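Local coordinates for cell division control protein Cdc48 (Mycobacterium smegmatis, PDB 5E7P) that probably binds and hydrolyses ATP as a AAA-family ATPase of the Cdc48 type, and here holds ADP at two separate nucleotide sites, at residues A[271-275]-A[425-429]; A[391-397]-A[419-425]; A[226-231]-A[278-283]; A[235-241]-A[387-391]. The contacts are given in a common frame with arbitrary orientation. Numbering follows the deposited sequence.

How the contacts relate
Four contacts in and beside one nucleotide-binding module illustrate how a AAA fold is closed by interleaved loops. From the N terminus, 226-231 opens contact 3, 235-241 opens contact 4 and 271-275 opens contact 1 before any has closed. Contact 3 closes first, at 278-283, bringing helix 228-232 onto the helix that starts in the P-loop. Contact 4 closes next, at 387-391, setting helix 237-249 beside strand 385-388 at the sheet edge. Contacts 1, 3 and 4 therefore cross one another. Contact 2 starts at L391, which it shares with contact 4, and is nested inside contact 1. Contacts 1 and 2 share F425, and contact 1 closes last, joining P-loop to helical lid.

Contact 1: residues A[271-275]-A[425-429]; sequences PAGVG and FVVAD. With ADP (adenosine-5'-diphosphate), chain C.
At G273 there is no space for a side chain: an ideal CB would lie 2.8 Å from A428 CB, a clash, and phi/psi of 75/14 is a second reason for glycine. Lacking a side chain, G273 lets the backbones come close: CA-CA 5.1 Å for G273-A428, 5.0 Å for V274-V426. P271 to V274 form a type II turn, A272 at -64/128, closed by V274 N to P271 O at 3.2 Å. G275 (115/34) occupies the N-cap position of helix 276-283. This is the P-loop of the first ATPase module, with a variant Walker A sequence; its amides grip the ADP beta-phosphate: G273 N to O1B at 2.9 Å, G275 N to O3B at 2.8 Å. Facing it is the start of helix 427-448 in the helical lid. V426, the N-cap, donates from N to D429 OD2 (3.1 Å). A428 N hydrogen-bonds weakly to G273 O (3.3 Å), while water 1 links V274 O (2.8 Å) to V427 N (3.0 Å). V426 (chi1 m) points toward the turn, its CG2 3.3 Å from G273 O and its CG1 4.3 Å from V274 CB. V427 (chi1 p) puts CG1 3.2 Å from G273 O and 3.6 Å from ADP C8.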
loop_
_atom_site.group_PDB
_atom_site.type_symbol
_atom_site.label_atom_id
_atom_site.label_comp_id
_atom_site.label_asym_id
_atom_site.label_seq_id
_atom_site.Cartn_x
_atom_site.Cartn_y
_atom_site.Cartn_z
ATOM N N PRO A 271 4.658 1.296 4.379
ATOM C CA PRO A 271 3.303 1.330 3.812
ATOM C C PRO A 271 2.542 2.624 4.110
ATOM O O PRO A 271 2.763 3.259 5.141
ATOM C CB PRO A 271 2.614 0.148 4.498
ATOM C CG PRO A 271 3.723 -0.790 4.808
ATOM C CD PRO A 271 4.886 0.078 5.176
ATOM N N ALA A 272 1.648 3.002 3.205
ATOM C CA ALA A 272 0.872 4.225 3.362
ATOM C C ALA A 272 -0.034 4.150 4.589
ATOM O O ALA A 272 -0.780 3.189 4.759
ATOM C CB ALA A 272 0.052 4.498 2.101
ATOM N N GLY A 273 0.044 5.164 5.444
ATOM C CA GLY A 273 -0.798 5.235 6.623
ATOM C C GLY A 273 -0.374 4.286 7.724
ATOM O O GLY A 273 -1.129 4.040 8.666
ATOM N N VAL A 274 0.834 3.744 7.610
ATOM C CA VAL A 274 1.336 2.826 8.622
ATOM C C VAL A 274 1.700 3.578 9.904
ATOM O O VAL A 274 1.750 2.992 10.985
ATOM C CB VAL A 274 2.543 2.010 8.113
ATOM C CG1 VAL A 274 3.816 2.838 8.180
ATOM C CG2 VAL A 274 2.692 0.727 8.918
ATOM N N GLY A 275 1.938 4.882 9.778
ATOM C CA GLY A 275 2.236 5.719 10.927
ATOM C C GLY A 275 3.635 6.304 10.921
ATOM O O GLY A 275 4.240 6.483 11.977
ATOM N N PHE A 425 -4.052 -4.480 6.880
ATOM C CA PHE A 425 -4.522 -3.202 7.411
ATOM C C PHE A 425 -3.400 -2.407 8.072
ATOM O O PHE A 425 -2.419 -2.976 8.545
ATOM C CB PHE A 425 -5.644 -3.423 8.425
ATOM C CG PHE A 425 -7.010 -3.483 7.818
ATOM C CD1 PHE A 425 -7.324 -4.445 6.873
ATOM C CD2 PHE A 425 -7.992 -2.593 8.214
ATOM C CE1 PHE A 425 -8.590 -4.504 6.320
ATOM C CE2 PHE A 425 -9.259 -2.646 7.667
ATOM C CZ PHE A 425 -9.559 -3.603 6.717
ATOM N N VAL A 426 -3.555 -1.087 8.096
ATOM C CA VAL A 426 -2.649 -0.214 8.833
ATOM C C VAL A 426 -3.458 0.578 9.850
ATOM O O VAL A 426 -4.685 0.482 9.879
ATOM C CB VAL A 426 -1.897 0.753 7.904
ATOM C CG1 VAL A 426 -1.053 -0.023 6.912
ATOM C CG2 VAL A 426 -2.875 1.668 7.181
ATOM N N VAL A 427 -2.773 1.353 10.684
ATOM C CA VAL A 427 -3.444 2.113 11.734
ATOM C C VAL A 427 -4.463 3.101 11.156
ATOM O O VAL A 427 -5.526 3.330 11.745
ATOM C CB VAL A 427 -2.432 2.833 12.667
ATOM C CG1 VAL A 427 -1.525 3.777 11.878
ATOM C CG2 VAL A 427 -3.160 3.578 13.781
ATOM N N ALA A 428 -4.143 3.664 9.993
ATOM C CA ALA A 428 -5.039 4.596 9.317
ATOM C C ALA A 428 -6.366 3.918 9.006
ATOM O O ALA A 428 -7.436 4.485 9.234
ATOM C CB ALA A 428 -4.396 5.122 8.043
ATOM N N ASP A 429 -6.286 2.694 8.492
ATOM C CA ASP A 429 -7.473 1.912 8.167
ATOM C C ASP A 429 -8.237 1.548 9.431
ATOM O O ASP A 429 -9.460 1.674 9.482
ATOM C CB ASP A 429 -7.082 0.638 7.418
ATOM C CG ASP A 429 -6.264 0.919 6.175
ATOM O OD1 ASP A 429 -6.524 1.944 5.509
ATOM O OD2 ASP A 429 -5.362 0.109 5.862
HETATM P PB ADP C . 2.057 7.683 7.293
HETATM O O1B ADP C . 1.388 7.703 5.945
HETATM O O2B ADP C . 2.766 8.962 7.647
HETATM O O3B ADP C . 2.858 6.442 7.582
HETATM P PA ADP C . 0.577 8.700 9.474
HETATM O O1A ADP C . 0.054 9.965 8.843
HETATM O O2A ADP C . 1.808 8.763 10.343
HETATM O O3A ADP C . 0.790 7.633 8.284
HETATM O "O5'" ADP C . -0.635 8.046 10.289
HETATM C "C5'" ADP C . -1.683 7.425 9.555
HETATM C "C4'" ADP C . -2.989 7.949 10.130
HETATM O "O4'" ADP C . -3.308 7.208 11.304
HETATM C "C3'" ADP C . -2.850 9.411 10.523
HETATM O "O3'" ADP C . -3.904 10.178 9.931
HETATM C "C2'" ADP C . -2.969 9.444 12.033
HETATM O "O2'" ADP C . -3.887 10.468 12.429
HETATM C "C1'" ADP C . -3.500 8.075 12.421
HETATM N N9 ADP C . -2.769 7.511 13.579
HETATM C C8 ADP C . -1.523 7.000 13.558
HETATM N N7 ADP C . -1.162 6.557 14.790
HETATM C C5 ADP C . -2.198 6.780 15.621
HETATM C C6 ADP C . -2.496 6.557 17.056
HETATM N N6 ADP C . -1.583 5.987 17.878
HETATM N N1 ADP C . -3.705 6.944 17.523
HETATM C C2 ADP C . -4.624 7.514 16.723
HETATM N N3 ADP C . -4.422 7.742 15.413
HETATM C C4 ADP C . -3.253 7.408 14.815
HETATM O O HOH W 1 0.086 0.746 11.355
#

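Contact 2: residues A[391-397]-A[419-425]; sequences LPDATAR and ADHTPGF
Where the RecA-like core hands over to the helical lid of the first AAA module, the start of helix 394-404 packs on the end of helix 415-420 and the turn behind it. L391 (-62/145) directs its CB toward 419-425, with CA 7.1 Å from G424 CA and CD2 4.1 Å from F425 O. P392 rests CG 3.4 Å from the same F425 O, and water 2 donates to both carbonyls, P392 O at 2.7 Å and F425 O at 2.6 Å. D393 is the N-cap: its OD1 accepts from A396 N at 2.8 Å, and its other oxygen forms a salt bridge with R544 of the second module. A394 and A419 are the closest CA pair, 5.2 Å, and A394 O lies 3.4 Å from A419 CB. R397, the largest contributor, bends, as m, t, m with chi4 near -84°, into the pocket made by the helix end and the type II turn T422-F425, in which P423 is at -70/151 and G424 at 80/-1. Its guanidinium binds the carbonyl near the end of helix 415-420: A419 O accepts from R397 NE (2.9 Å) and NH2 (2.7 Å). On the other side NH1 reaches back weakly to P392 O (2.9 Å). T422 O and P423 lie over one guanidinium face, R397 CZ being 3.7 Å from P423 CA.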
loop_
_atom_site.group_PDB
_atom_site.type_symbol
_atom_site.label_atom_id
_atom_site.label_comp_id
_atom_site.label_asym_id
_atom_site.label_seq_id
_atom_site.Cartn_x
_atom_site.Cartn_y
_atom_site.Cartn_z
ATOM N N LEU A 391 4.163 -3.333 8.313
ATOM C CA LEU A 391 2.750 -3.550 8.609
ATOM C C LEU A 391 2.608 -4.212 9.971
ATOM O O LEU A 391 3.441 -5.033 10.354
ATOM C CB LEU A 391 2.095 -4.457 7.560
ATOM C CG LEU A 391 1.896 -3.994 6.115
ATOM C CD1 LEU A 391 1.497 -5.179 5.250
ATOM C CD2 LEU A 391 0.849 -2.902 6.026
ATOM N N PRO A 392 1.544 -3.861 10.706
ATOM C CA PRO A 392 1.268 -4.509 11.990
ATOM C C PRO A 392 0.757 -5.935 11.797
ATOM O O PRO A 392 -0.132 -6.155 10.973
ATOM C CB PRO A 392 0.159 -3.634 12.584
ATOM C CG PRO A 392 -0.519 -3.024 11.400
ATOM C CD PRO A 392 0.569 -2.799 10.394
ATOM N N ASP A 393 1.310 -6.891 12.539
ATOM C CA ASP A 393 0.731 -8.231 12.557
ATOM C C ASP A 393 -0.536 -8.229 13.408
ATOM O O ASP A 393 -0.913 -7.189 13.952
ATOM C CB ASP A 393 1.733 -9.287 13.042
ATOM C CG ASP A 393 2.270 -9.009 14.439
ATOM O OD1 ASP A 393 1.689 -8.188 15.181
ATOM O OD2 ASP A 393 3.287 -9.638 14.802
ATOM N N ALA A 394 -1.185 -9.384 13.523
ATOM C CA ALA A 394 -2.436 -9.490 14.269
ATOM C C ALA A 394 -2.307 -8.962 15.703
ATOM O O ALA A 394 -3.196 -8.273 16.201
ATOM C CB ALA A 394 -2.936 -10.930 14.270
ATOM N N THR A 395 -1.193 -9.281 16.354
ATOM C CA THR A 395 -0.942 -8.809 17.711
ATOM C C THR A 395 -0.825 -7.287 17.749
ATOM O O THR A 395 -1.460 -6.621 18.572
ATOM C CB THR A 395 0.344 -9.420 18.292
ATOM O OG1 THR A 395 0.266 -10.849 18.224
ATOM C CG2 THR A 395 0.521 -8.996 19.735
ATOM N N ALA A 396 -0.009 -6.744 16.851
ATOM C CA ALA A 396 0.177 -5.301 16.756
ATOM C C ALA A 396 -1.133 -4.585 16.429
ATOM O O ALA A 396 -1.395 -3.491 16.931
ATOM C CB ALA A 396 1.241 -4.971 15.722
ATOM N N ARG A 397 -1.956 -5.207 15.591
ATOM C CA ARG A 397 -3.245 -4.625 15.231
ATOM C C ARG A 397 -4.176 -4.519 16.438
ATOM O O ARG A 397 -4.900 -3.535 16.588
ATOM C CB ARG A 397 -3.911 -5.406 14.092
ATOM C CG ARG A 397 -3.166 -5.309 12.769
ATOM C CD ARG A 397 -4.033 -5.721 11.585
ATOM N NE ARG A 397 -4.426 -7.127 11.617
ATOM C CZ ARG A 397 -3.675 -8.125 11.159
ATOM N NH1 ARG A 397 -2.478 -7.880 10.644
ATOM N NH2 ARG A 397 -4.116 -9.372 11.222
ATOM N N ALA A 419 -8.838 -7.943 14.941
ATOM C CA ALA A 419 -7.436 -7.925 14.535
ATOM C C ALA A 419 -7.112 -9.099 13.615
ATOM O O ALA A 419 -6.364 -8.955 12.647
ATOM C CB ALA A 419 -6.529 -7.942 15.755
ATOM N N ASP A 420 -7.684 -10.259 13.921
ATOM C CA ASP A 420 -7.461 -11.460 13.123
ATOM C C ASP A 420 -8.061 -11.337 11.728
ATOM O O ASP A 420 -7.615 -12.004 10.795
ATOM C CB ASP A 420 -8.036 -12.693 13.825
ATOM C CG ASP A 420 -7.117 -13.237 14.905
ATOM O OD1 ASP A 420 -5.879 -13.154 14.742
ATOM O OD2 ASP A 420 -7.634 -13.761 15.913
ATOM N N HIS A 421 -9.072 -10.483 11.588
ATOM C CA HIS A 421 -9.787 -10.348 10.323
ATOM C C HIS A 421 -9.428 -9.075 9.563
ATOM O O HIS A 421 -10.172 -8.633 8.684
ATOM C CB HIS A 421 -11.299 -10.436 10.546
ATOM C CG HIS A 421 -11.789 -11.829 10.797
ATOM N ND1 HIS A 421 -11.378 -12.580 11.878
ATOM C CD2 HIS A 421 -12.645 -12.612 10.099
ATOM C CE1 HIS A 421 -11.965 -13.763 11.838
ATOM N NE2 HIS A 421 -12.739 -13.809 10.769
ATOM N N THR A 422 -8.285 -8.489 9.901
ATOM C CA THR A 422 -7.802 -7.316 9.183
ATOM C C THR A 422 -6.345 -7.418 8.724
ATOM O O THR A 422 -5.570 -6.495 8.957
ATOM C CB THR A 422 -7.942 -6.033 10.036
ATOM O OG1 THR A 422 -7.334 -6.235 11.319
ATOM C CG2 THR A 422 -9.404 -5.664 10.219
ATOM N N PRO A 423 -5.960 -8.527 8.068
ATOM C CA PRO A 423 -4.577 -8.519 7.588
ATOM C C PRO A 423 -4.427 -7.526 6.437
ATOM O O PRO A 423 -5.394 -7.270 5.717
ATOM C CB PRO A 423 -4.374 -9.951 7.093
ATOM C CG PRO A 423 -5.735 -10.374 6.651
ATOM C CD PRO A 423 -6.696 -9.721 7.609
ATOM N N GLY A 424 -3.235 -6.960 6.284
ATOM C CA GLY A 424 -3.001 -5.952 5.268
ATOM C C GLY A 424 -3.479 -4.572 5.683
ATOM O O GLY A 424 -3.334 -3.606 4.933
ATOM N N PHE A 425 -4.052 -4.480 6.880
ATOM C CA PHE A 425 -4.522 -3.202 7.411
ATOM C C PHE A 425 -3.400 -2.407 8.072
ATOM O O PHE A 425 -2.419 -2.976 8.545
ATOM C CB PHE A 425 -5.644 -3.423 8.425
ATOM C CG PHE A 425 -7.010 -3.483 7.818
ATOM C CD1 PHE A 425 -7.324 -4.445 6.873
ATOM C CD2 PHE A 425 -7.992 -2.593 8.214
ATOM C CE1 PHE A 425 -8.590 -4.504 6.320
ATOM C CE2 PHE A 425 -9.259 -2.646 7.667
ATOM C CZ PHE A 425 -9.559 -3.603 6.717
HETATM O O HOH W 2 -1.375 -5.338 8.686
#

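Contact 3: residues A[226-231]-A[278-283]; sequences VSFDDV and TMVRAV. With ADP (adenosine-5'-diphosphate), chain C.
This is helix-on-helix apolar packing beside the nucleotide, joining the short helix 228-232 to helix 276-283, which begins within the P-loop of the ATPase core. The closest backbone pair is F228-A282, with CA atoms 4.8 Å apart; V231-M279 follows at 5.9 Å. A small residue permits this proximity: A282 CB lies 3.4 Å from V226 O, 3.7 Å from S227 O and 3.6 Å from V231 CG2. Next to it, V231 (chi1 t) sets CG1 3.5 Å from CG of M279, which runs t, t, p, and F228 (chi1 t) brings CD1 3.9 Å from V283 CG2. S227 is the N-cap of the short helix, its OG accepting from D230 N at 3.1 Å. At the nucleotide end, V226 CB meets T278 CG2 at 3.7 Å, and both residues line the pocket: T278 N (2.9 Å) and OG1 (3.2 Å) donate to ADP O2A, while V226 CG1 lies 3.4 Å from ADP N6 of the adenine. Helix 237-249 completes the cluster, A238 touching F228, V231 and M279, and L245 touching V283. V280, directed away from 226-231, packs on I364 and T366 of strand 361-366 and F324 of strand 321-326.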
loop_
_atom_site.group_PDB
_atom_site.type_symbol
_atom_site.label_atom_id
_atom_site.label_comp_id
_atom_site.label_asym_id
_atom_site.label_seq_id
_atom_site.Cartn_x
_atom_site.Cartn_y
_atom_site.Cartn_z
ATOM N N VAL A 226 0.069 11.356 20.120
ATOM C CA VAL A 226 0.595 10.005 20.285
ATOM C C VAL A 226 2.002 10.038 20.880
ATOM O O VAL A 226 2.906 10.658 20.322
ATOM C CB VAL A 226 0.626 9.248 18.945
ATOM C CG1 VAL A 226 1.028 7.803 19.166
ATOM C CG2 VAL A 226 -0.732 9.323 18.264
ATOM N N SER A 227 2.180 9.362 22.011
ATOM C CA SER A 227 3.451 9.384 22.729
ATOM C C SER A 227 4.510 8.506 22.069
ATOM O O SER A 227 4.208 7.705 21.185
ATOM C CB SER A 227 3.252 8.929 24.174
ATOM O OG SER A 227 3.003 7.536 24.229
ATOM N N PHE A 228 5.751 8.662 22.517
ATOM C CA PHE A 228 6.861 7.854 22.024
ATOM C C PHE A 228 6.729 6.398 22.468
ATOM O O PHE A 228 7.075 5.479 21.723
ATOM C CB PHE A 228 8.196 8.446 22.494
ATOM C CG PHE A 228 9.386 7.570 22.215
ATOM C CD1 PHE A 228 9.653 7.128 20.929
ATOM C CD2 PHE A 228 10.246 7.205 23.236
ATOM C CE1 PHE A 228 10.749 6.326 20.670
ATOM C CE2 PHE A 228 11.347 6.406 22.983
ATOM C CZ PHE A 228 11.598 5.966 21.697
ATOM N N ASP A 229 6.226 6.193 23.683
ATOM C CA ASP A 229 6.006 4.848 24.202
ATOM C C ASP A 229 4.945 4.117 23.380
ATOM O O ASP A 229 5.081 2.928 23.093
ATOM C CB ASP A 229 5.598 4.890 25.680
ATOM C CG ASP A 229 6.754 5.260 26.602
ATOM O OD1 ASP A 229 7.924 5.022 26.229
ATOM O OD2 ASP A 229 6.490 5.784 27.708
ATOM N N ASP A 230 3.893 4.836 23.003
ATOM C CA ASP A 230 2.814 4.274 22.197
ATOM C C ASP A 230 3.309 3.840 20.822
ATOM O O ASP A 230 2.867 2.831 20.278
ATOM C CB ASP A 230 1.686 5.294 22.028
ATOM C CG ASP A 230 0.805 5.402 23.255
ATOM O OD1 ASP A 230 0.515 4.352 23.869
ATOM O OD2 ASP A 230 0.401 6.533 23.601
ATOM N N VAL A 231 4.234 4.609 20.267
ATOM C CA VAL A 231 4.723 4.365 18.918
ATOM C C VAL A 231 5.614 3.128 18.824
ATOM O O VAL A 231 5.497 2.343 17.883
ATOM C CB VAL A 231 5.467 5.602 18.380
ATOM C CG1 VAL A 231 6.404 5.227 17.251
ATOM C CG2 VAL A 231 4.467 6.657 17.935
ATOM N N THR A 278 3.503 10.129 12.252
ATOM C CA THR A 278 3.170 10.096 13.671
ATOM C C THR A 278 4.367 9.648 14.510
ATOM O O THR A 278 4.612 10.177 15.596
ATOM C CB THR A 278 1.964 9.171 13.935
ATOM O OG1 THR A 278 0.810 9.689 13.260
ATOM C CG2 THR A 278 1.671 9.074 15.424
ATOM N N MET A 279 5.119 8.679 13.996
ATOM C CA MET A 279 6.319 8.209 14.678
ATOM C C MET A 279 7.351 9.325 14.818
ATOM O O MET A 279 7.967 9.483 15.871
ATOM C CB MET A 279 6.943 7.023 13.938
ATOM C CG MET A 279 8.264 6.565 14.547
ATOM S SD MET A 279 9.119 5.279 13.620
ATOM C CE MET A 279 9.775 6.218 12.246
ATOM N N VAL A 280 7.532 10.095 13.750
ATOM C CA VAL A 280 8.518 11.172 13.736
ATOM C C VAL A 280 8.167 12.266 14.742
ATOM O O VAL A 280 9.031 12.745 15.478
ATOM C CB VAL A 280 8.679 11.782 12.326
ATOM C CG1 VAL A 280 9.688 12.920 12.347
ATOM C CG2 VAL A 280 9.105 10.712 11.329
ATOM N N ARG A 281 6.895 12.648 14.780
ATOM C CA ARG A 281 6.437 13.652 15.733
ATOM C C ARG A 281 6.600 13.165 17.171
ATOM O O ARG A 281 6.980 13.932 18.061
ATOM C CB ARG A 281 4.980 14.029 15.458
ATOM C CG ARG A 281 4.734 14.494 14.032
ATOM C CD ARG A 281 3.345 15.088 13.856
ATOM N NE ARG A 281 3.107 15.468 12.466
ATOM C CZ ARG A 281 2.463 14.713 11.580
ATOM N NH1 ARG A 281 1.971 13.535 11.941
ATOM N NH2 ARG A 281 2.300 15.145 10.335
ATOM N N ALA A 282 6.319 11.884 17.392
ATOM C CA ALA A 282 6.443 11.290 18.719
ATOM C C ALA A 282 7.897 11.243 19.183
ATOM O O ALA A 282 8.202 11.559 20.335
ATOM C CB ALA A 282 5.837 9.899 18.735
ATOM N N VAL A 283 8.789 10.845 18.282
ATOM C CA VAL A 283 10.212 10.745 18.596
ATOM C C VAL A 283 10.827 12.124 18.855
ATOM O O VAL A 283 11.692 12.278 19.718
ATOM C CB VAL A 283 10.983 9.998 17.476
ATOM C CG1 VAL A 283 12.488 10.157 17.637
ATOM C CG2 VAL A 283 10.605 8.531 17.472
HETATM P PB ADP C . 2.057 7.683 7.293
HETATM O O1B ADP C . 1.388 7.703 5.945
HETATM O O2B ADP C . 2.766 8.962 7.647
HETATM O O3B ADP C . 2.858 6.442 7.582
HETATM P PA ADP C . 0.577 8.700 9.474
HETATM O O1A ADP C . 0.054 9.965 8.843
HETATM O O2A ADP C . 1.808 8.763 10.343
HETATM O O3A ADP C . 0.790 7.633 8.284
HETATM O "O5'" ADP C . -0.635 8.046 10.289
HETATM C "C5'" ADP C . -1.683 7.425 9.555
HETATM C "C4'" ADP C . -2.989 7.949 10.130
HETATM O "O4'" ADP C . -3.308 7.208 11.304
HETATM C "C3'" ADP C . -2.850 9.411 10.523
HETATM O "O3'" ADP C . -3.904 10.178 9.931
HETATM C "C2'" ADP C . -2.969 9.444 12.033
HETATM O "O2'" ADP C . -3.887 10.468 12.429
HETATM C "C1'" ADP C . -3.500 8.075 12.421
HETATM N N9 ADP C . -2.769 7.511 13.579
HETATM C C8 ADP C . -1.523 7.000 13.558
HETATM N N7 ADP C . -1.162 6.557 14.790
HETATM C C5 ADP C . -2.198 6.780 15.621
HETATM C C6 ADP C . -2.496 6.557 17.056
HETATM N N6 ADP C . -1.583 5.987 17.878
HETATM N N1 ADP C . -3.705 6.944 17.523
HETATM C C2 ADP C . -4.624 7.514 16.723
HETATM N N3 ADP C . -4.422 7.742 15.413
HETATM C C4 ADP C . -3.253 7.408 14.815
HETATM O O HOH W 3 6.125 11.618 22.991
#

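Contact 4: residues A[235-241]-A[387-391]; sequences HPQAVKL and LGLSL
Side-chain conformations fit the start of helix 237-249 against 387-391, the end of strand 385-388 and the extended chain beyond it. That strand is outermost in the sheet of the first ATPase core, so side chains from the helix pack over its margin. The nearest CA pair is H235-L389, at 6.8 Å. H235, with chi1 m and chi2 131°, offers a ring face to L389, whose CD2 sits 3.8 Å from the ring centroid and 9° off its normal: a CH-pi contact. L389 has chi1 between wells (-94°) and chi2 p; its CD1 also meets Q237 CB at 4.0 Å. L387 is likewise off-well (chi1 -144°, chi2 p) and places CD2 against both Q237 O (3.5 Å) and L241 CB (3.8 Å), L241 being t, p. K240 begins t, t, so that CD passes 4.3 Å from L387 CD1 before the chain leads away. Q237 folds as m, p with chi3 near 0°, bringing NE2 3.3 Å from G388 O at an angle too poor for a hydrogen bond; that amide donates instead to the carbonyl of S577 in the second module. S577 OG is also hydrogen-bonded to G388 N, and S390 OG to L545 N. The two segments thus cohere through leucine contacts and one aromatic face, while Q237 NE2, G388 N and S390 OG bond to the second module.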
loop_
_atom_site.group_PDB
_atom_site.type_symbol
_atom_site.label_atom_id
_atom_site.label_comp_id
_atom_site.label_asym_id
_atom_site.label_seq_id
_atom_site.Cartn_x
_atom_site.Cartn_y
_atom_site.Cartn_z
ATOM N N HIS A 235 6.159 -0.167 16.367
ATOM C CA HIS A 235 7.225 0.313 15.494
ATOM C C HIS A 235 8.557 0.389 16.233
ATOM O O HIS A 235 8.939 1.449 16.735
ATOM C CB HIS A 235 6.865 1.670 14.887
ATOM C CG HIS A 235 5.791 1.598 13.846
ATOM N ND1 HIS A 235 4.694 2.432 13.849
ATOM C CD2 HIS A 235 5.647 0.792 12.768
ATOM C CE1 HIS A 235 3.921 2.141 12.818
ATOM N NE2 HIS A 235 4.477 1.151 12.145
ATOM N N PRO A 236 9.273 -0.745 16.292
ATOM C CA PRO A 236 10.552 -0.874 17.002
ATOM C C PRO A 236 11.634 0.008 16.383
ATOM O O PRO A 236 12.650 0.285 17.019
ATOM C CB PRO A 236 10.914 -2.355 16.818
ATOM C CG PRO A 236 9.640 -3.025 16.415
ATOM C CD PRO A 236 8.880 -2.004 15.637
ATOM N N GLN A 237 11.413 0.436 15.146
ATOM C CA GLN A 237 12.363 1.288 14.445
ATOM C C GLN A 237 12.434 2.682 15.067
ATOM O O GLN A 237 13.392 3.422 14.841
ATOM C CB GLN A 237 12.004 1.391 12.959
ATOM C CG GLN A 237 12.253 0.118 12.153
ATOM C CD GLN A 237 11.109 -0.883 12.234
ATOM O OE1 GLN A 237 10.107 -0.655 12.914
ATOM N NE2 GLN A 237 11.256 -1.999 11.531
ATOM N N ALA A 238 11.417 3.034 15.848
ATOM C CA ALA A 238 11.380 4.325 16.526
ATOM C C ALA A 238 12.488 4.435 17.572
ATOM O O ALA A 238 12.989 5.527 17.847
ATOM C CB ALA A 238 10.018 4.549 17.164
ATOM N N VAL A 239 12.866 3.300 18.150
ATOM C CA VAL A 239 13.954 3.251 19.122
ATOM C C VAL A 239 15.274 3.649 18.463
ATOM O O VAL A 239 16.088 4.363 19.051
ATOM C CB VAL A 239 14.076 1.843 19.754
ATOM C CG1 VAL A 239 15.367 1.709 20.543
ATOM C CG2 VAL A 239 12.865 1.546 20.635
ATOM N N LYS A 240 15.475 3.192 17.233
ATOM C CA LYS A 240 16.708 3.470 16.510
ATOM C C LYS A 240 16.754 4.921 16.037
ATOM O O LYS A 240 17.811 5.558 16.048
ATOM C CB LYS A 240 16.864 2.505 15.332
ATOM C CG LYS A 240 18.191 2.631 14.601
ATOM C CD LYS A 240 18.420 1.476 13.640
ATOM C CE LYS A 240 18.874 0.219 14.362
ATOM N NZ LYS A 240 20.043 -0.402 13.669
ATOM N N LEU A 241 15.599 5.439 15.631
ATOM C CA LEU A 241 15.486 6.832 15.216
ATOM C C LEU A 241 15.778 7.760 16.390
ATOM O O LEU A 241 16.463 8.774 16.240
ATOM C CB LEU A 241 14.090 7.112 14.659
ATOM C CG LEU A 241 13.787 8.553 14.239
ATOM C CD1 LEU A 241 14.785 9.038 13.200
ATOM C CD2 LEU A 241 12.359 8.672 13.721
ATOM N N LEU A 387 15.137 4.333 7.064
ATOM C CA LEU A 387 14.444 3.527 8.053
ATOM C C LEU A 387 13.122 3.042 7.466
ATOM O O LEU A 387 12.283 3.846 7.053
ATOM C CB LEU A 387 14.202 4.365 9.307
ATOM C CG LEU A 387 14.300 3.684 10.668
ATOM C CD1 LEU A 387 15.515 2.776 10.724
ATOM C CD2 LEU A 387 14.380 4.738 11.751
ATOM N N GLY A 388 12.944 1.724 7.413
ATOM C CA GLY A 388 11.740 1.143 6.848
ATOM C C GLY A 388 10.796 0.590 7.899
ATOM O O GLY A 388 11.180 -0.260 8.701
ATOM N N LEU A 389 9.557 1.072 7.894
ATOM C CA LEU A 389 8.540 0.591 8.824
ATOM C C LEU A 389 7.791 -0.611 8.254
ATOM O O LEU A 389 7.825 -0.864 7.049
ATOM C CB LEU A 389 7.558 1.711 9.184
ATOM C CG LEU A 389 7.874 2.506 10.455
ATOM C CD1 LEU A 389 9.319 2.966 10.469
ATOM C CD2 LEU A 389 6.935 3.694 10.601
ATOM N N SER A 390 7.110 -1.343 9.129
ATOM C CA SER A 390 6.432 -2.571 8.737
ATOM C C SER A 390 4.939 -2.551 9.062
ATOM O O SER A 390 4.502 -1.840 9.965
ATOM C CB SER A 390 7.093 -3.762 9.426
ATOM O OG SER A 390 6.335 -4.940 9.230
ATOM N N LEU A 391 4.163 -3.333 8.313
ATOM C CA LEU A 391 2.750 -3.550 8.609
ATOM C C LEU A 391 2.608 -4.212 9.971
ATOM O O LEU A 391 3.441 -5.033 10.354
ATOM C CB LEU A 391 2.095 -4.457 7.560
ATOM C CG LEU A 391 1.896 -3.994 6.115
ATOM C CD1 LEU A 391 1.497 -5.179 5.250
ATOM C CD2 LEU A 391 0.849 -2.902 6.026
#